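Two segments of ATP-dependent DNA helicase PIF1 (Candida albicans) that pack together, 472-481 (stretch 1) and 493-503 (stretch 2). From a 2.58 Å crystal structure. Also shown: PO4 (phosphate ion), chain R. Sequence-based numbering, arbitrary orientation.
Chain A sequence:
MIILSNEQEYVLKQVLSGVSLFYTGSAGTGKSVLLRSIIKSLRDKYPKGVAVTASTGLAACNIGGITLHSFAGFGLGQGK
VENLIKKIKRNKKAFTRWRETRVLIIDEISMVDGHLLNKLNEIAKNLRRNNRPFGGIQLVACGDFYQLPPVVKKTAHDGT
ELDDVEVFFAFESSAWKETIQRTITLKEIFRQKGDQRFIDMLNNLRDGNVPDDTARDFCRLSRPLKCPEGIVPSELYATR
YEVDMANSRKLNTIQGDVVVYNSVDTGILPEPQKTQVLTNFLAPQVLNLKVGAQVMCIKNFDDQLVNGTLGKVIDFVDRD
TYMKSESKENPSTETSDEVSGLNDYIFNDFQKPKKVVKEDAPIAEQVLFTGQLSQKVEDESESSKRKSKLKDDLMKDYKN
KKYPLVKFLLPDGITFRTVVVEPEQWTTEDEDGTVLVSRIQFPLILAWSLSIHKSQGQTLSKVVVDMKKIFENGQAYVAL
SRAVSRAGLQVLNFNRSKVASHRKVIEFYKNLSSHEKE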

# COMPACT_ATOMS: atom_id res chain seq x y z
N GLU A 472 10.45 3.52 14.30
CA GLU A 472 9.04 3.39 14.65
C GLU A 472 8.74 1.97 15.13
O GLU A 472 9.33 1.00 14.67
N ASN A 473 7.77 1.88 16.05
CA ASN A 473 7.29 0.59 16.52
C ASN A 473 6.79 -0.25 15.36
O ASN A 473 6.17 0.26 14.42
N GLY A 474 7.02 -1.56 15.46
CA GLY A 474 6.61 -2.50 14.44
C GLY A 474 7.32 -2.38 13.11
O GLY A 474 7.08 -3.22 12.23
N GLN A 475 8.18 -1.38 12.91
CA GLN A 475 8.87 -1.22 11.63
C GLN A 475 9.86 -2.36 11.37
O GLN A 475 9.97 -2.84 10.24
N ALA A 476 10.60 -2.78 12.40
CA ALA A 476 11.48 -3.94 12.22
C ALA A 476 10.66 -5.19 11.91
O ALA A 476 10.97 -5.93 10.97
N TYR A 477 9.58 -5.42 12.67
CA TYR A 477 8.76 -6.61 12.47
C TYR A 477 8.19 -6.67 11.05
O TYR A 477 8.25 -7.72 10.40
N VAL A 478 7.60 -5.57 10.58
CA VAL A 478 7.08 -5.52 9.21
C VAL A 478 8.19 -5.81 8.21
O VAL A 478 8.03 -6.64 7.30
N ALA A 479 9.34 -5.16 8.38
CA ALA A 479 10.44 -5.32 7.43
C ALA A 479 10.91 -6.76 7.37
O ALA A 479 10.96 -7.37 6.29
N LEU A 480 11.24 -7.34 8.52
CA LEU A 480 11.77 -8.70 8.51
C LEU A 480 10.72 -9.73 8.12
O LEU A 480 11.09 -10.79 7.60
N SER A 481 9.43 -9.45 8.30
CA SER A 481 8.39 -10.43 8.00
C SER A 481 7.94 -10.41 6.55
O SER A 481 7.07 -11.21 6.18
N ASN A 493 22.59 -4.21 9.75
CA ASN A 493 22.53 -3.32 10.91
C ASN A 493 21.41 -3.69 11.88
O ASN A 493 20.78 -2.82 12.48
N PHE A 494 21.21 -4.99 12.09
CA PHE A 494 20.20 -5.45 13.03
C PHE A 494 20.59 -5.06 14.45
O PHE A 494 21.77 -5.09 14.82
N ASN A 495 19.59 -4.66 15.24
CA ASN A 495 19.82 -4.35 16.64
C ASN A 495 18.48 -4.39 17.37
O ASN A 495 17.48 -3.91 16.84
N ARG A 496 18.48 -4.96 18.58
CA ARG A 496 17.26 -5.04 19.37
C ARG A 496 16.68 -3.66 19.67
O ARG A 496 15.45 -3.52 19.78
N SER A 497 17.53 -2.65 19.84
CA SER A 497 17.06 -1.29 20.05
C SER A 497 16.12 -0.83 18.94
O SER A 497 15.33 0.09 19.16
N LYS A 498 16.22 -1.42 17.75
CA LYS A 498 15.33 -1.10 16.64
C LYS A 498 13.99 -1.82 16.69
O LYS A 498 13.12 -1.52 15.86
N VAL A 499 13.81 -2.79 17.59
CA VAL A 499 12.60 -3.61 17.65
C VAL A 499 11.79 -3.17 18.86
O VAL A 499 12.19 -3.41 20.01
N ALA A 500 10.63 -2.56 18.62
CA ALA A 500 9.81 -2.06 19.71
C ALA A 500 8.34 -2.13 19.31
O ALA A 500 8.00 -2.10 18.13
N SER A 501 7.47 -2.23 20.32
CA SER A 501 6.02 -2.22 20.14
C SER A 501 5.39 -1.20 21.07
O SER A 501 5.91 -0.92 22.15
N HIS A 502 4.24 -0.68 20.66
CA HIS A 502 3.56 0.34 21.45
C HIS A 502 2.85 -0.29 22.64
O HIS A 502 2.29 -1.39 22.54
N ARG A 503 2.90 0.41 23.78
CA ARG A 503 2.28 -0.09 25.00
C ARG A 503 0.80 -0.41 24.79
O ARG A 503 0.30 -1.42 25.30

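The two segments meet along a modest interface, burying 356 Å² in total, in which the turn and one side of the helix of 472-481 lie against 493-503. Asn-473 contributes the largest share, followed by Ala-476 and Ala-500, and the contact is best understood from these three residues.

Asn-473 sits in a type II beta turn running from Glu-472 to Gln-475, and its CA-to-CB bond points toward the other segment. With chi1 in the m well (-60°), the carboxamide lies along the strand-like backbone of Ala-500, Ser-501 and His-502. Asn-473 OD1 lies 3.3 Å from Ala-500 CB and Asn-473 ND2 lies 3.7 Å from His-502 CB, so both ends of the amide are used in packing. The backbone at this point also takes part: Asn-473 CA is 3.2 Å from Ala-500 O, a CA-H...O contact. Within the turn, Asn-473 N donates a hydrogen bond to Glu-472 OE1 at 3.2 Å. The Glu-472 side chain, t at chi1 and p at chi2, folds back to accept this bond and makes no contact with the second segment.

Ala-500 is approached by the turn through both its methyl group and its carbonyl. The same oxygen that meets Asn-473 CA accepts the one hydrogen bond between the segments, from Gly-474 N to Ala-500 O (2.9 Å, with an N-H...O angle of 160°). Gly-474 occupies the N-cap position and has a positive phi of 67°, a conformation that favours glycine. The turn presents this amide to Ala-500 immediately before the helix begins. Ser-501 turns its CA-to-CB bond away from this contact, whereas that of His-502 runs sideways; the His-502 side chain, t at chi1, caps a backbone nitrogen just past the segment.

Ala-476, in the first turn of the helix, points its methyl group toward the second segment. Ala-476 CB lies 3.6 Å from Lys-498 O and 3.8 Å from Val-499 CG2, so the small side chain packs against main chain and side chain at once. Val-499 adopts the t rotamer. The CA-to-CB bond of Lys-498 runs sideways and the end of the side chain leads off from the first segment, so its carbonyl makes the contact.

One helical turn beyond Ala-476, Leu-480 also points toward the second segment. In its m, t rotamer it places Leu-480 CD1 3.9 Å from Phe-494 CE2, at the edge of the ring and near its plane. The CA-to-CB bond of Phe-494 runs sideways, but its t chi1 carries the ring nearer to the helix, extending the apolar packing past the alanine.

A phosphate ion, probably from the crystallisation liquor, also lies near the edge of the Phe-494 ring, with PO4 O3 3.8 Å from Phe-494 CD1. Arg-496 holds it through a backbone hydrogen bond from Arg-496 N to PO4 O1 (3.1 Å) and weak ones from Arg-496 NE and Arg-496 NH2 to PO4 O2 (2.8 and 2.7 Å). Arg-496 itself does not touch the helix.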

# COMPACT_ATOMS: atom_id res chain seq x y z
CB GLU A 472 8.16 3.73 13.44
CG GLU A 472 6.66 3.72 13.70
CD GLU A 472 6.21 4.84 14.61
OE1 GLU A 472 6.23 4.66 15.85
OE2 GLU A 472 5.83 5.91 14.09
CB ASN A 473 6.16 0.78 17.53
CG ASN A 473 6.58 1.56 18.75
OD1 ASN A 473 7.69 1.39 19.26
ND2 ASN A 473 5.69 2.43 19.22
CB GLN A 475 9.56 0.14 11.58
CG GLN A 475 9.91 0.63 10.18
CD GLN A 475 10.38 2.07 10.17
OE1 GLN A 475 10.89 2.57 11.18
NE2 GLN A 475 10.21 2.74 9.04
CB ALA A 476 12.36 -4.14 13.46
CB TYR A 477 7.63 -6.67 13.49
CG TYR A 477 6.71 -7.84 13.24
CD1 TYR A 477 7.19 -9.14 13.28
CD2 TYR A 477 5.36 -7.65 12.95
CE1 TYR A 477 6.36 -10.22 13.03
CE2 TYR A 477 4.53 -8.71 12.71
CZ TYR A 477 5.03 -9.99 12.75
OH TYR A 477 4.20 -11.06 12.51
CB VAL A 478 6.41 -4.17 8.93
CG1 VAL A 478 6.05 -4.04 7.46
CG2 VAL A 478 5.17 -4.01 9.77
CB ALA A 479 11.61 -4.40 7.81
CB LEU A 480 12.36 -9.02 9.89
CG LEU A 480 13.48 -8.04 10.31
CD1 LEU A 480 14.03 -8.35 11.69
CD2 LEU A 480 14.59 -8.03 9.27
CB SER A 481 7.19 -10.22 8.93
OG SER A 481 6.73 -8.88 8.88
CB ASN A 493 22.39 -1.86 10.47
CG ASN A 493 23.58 -1.39 9.65
OD1 ASN A 493 24.64 -1.10 10.20
ND2 ASN A 493 23.40 -1.31 8.34
CB PHE A 494 20.02 -6.97 12.96
CG PHE A 494 19.00 -7.50 13.93
CD1 PHE A 494 19.36 -7.82 15.24
CD2 PHE A 494 17.68 -7.67 13.55
CE1 PHE A 494 18.42 -8.29 16.14
CE2 PHE A 494 16.74 -8.15 14.45
CZ PHE A 494 17.11 -8.45 15.74
CB ASN A 495 20.50 -2.98 16.78
CG ASN A 495 21.13 -2.78 18.13
OD1 ASN A 495 20.62 -3.25 19.15
ND2 ASN A 495 22.26 -2.08 18.15
CB ARG A 496 17.52 -5.79 20.68
CG ARG A 496 17.55 -7.30 20.50
CD ARG A 496 17.92 -8.01 21.78
NE ARG A 496 19.36 -8.00 22.01
CZ ARG A 496 19.98 -8.77 22.90
NH1 ARG A 496 19.31 -9.62 23.67
NH2 ARG A 496 21.30 -8.69 23.02
CB SER A 497 18.25 -0.34 20.18
OG SER A 497 19.12 -0.48 19.07
CB LYS A 498 16.02 -1.42 15.30
CG LYS A 498 17.33 -0.71 15.06
CD LYS A 498 17.13 0.79 14.92
CE LYS A 498 18.47 1.51 14.79
NZ LYS A 498 18.28 2.98 14.66
CB VAL A 499 12.91 -5.11 17.73
CG1 VAL A 499 11.62 -5.92 17.59
CG2 VAL A 499 13.93 -5.50 16.67
CB ALA A 500 10.21 -0.62 20.08
CB SER A 501 5.40 -3.59 20.40
OG SER A 501 5.60 -4.46 19.29
CB HIS A 502 2.56 1.12 20.59
CG HIS A 502 2.16 2.44 21.18
ND1 HIS A 502 1.48 2.55 22.38
CD2 HIS A 502 2.37 3.70 20.75
CE1 HIS A 502 1.28 3.82 22.65
NE2 HIS A 502 1.80 4.55 21.68
CB ARG A 503 2.43 0.94 26.13
CG ARG A 503 3.71 1.76 26.08
CD ARG A 503 4.83 1.12 26.88
NE ARG A 503 5.85 2.09 27.26
CZ ARG A 503 6.95 1.80 27.94
NH1 ARG A 503 7.20 0.57 28.34
NH2 ARG A 503 7.81 2.78 28.24
P PO4 R . 22.13 -7.27 19.14
O1 PO4 R . 21.36 -6.00 18.91
O2 PO4 R . 21.71 -7.85 20.47
O3 PO4 R . 21.85 -8.25 18.04
O4 PO4 R . 23.61 -6.95 19.17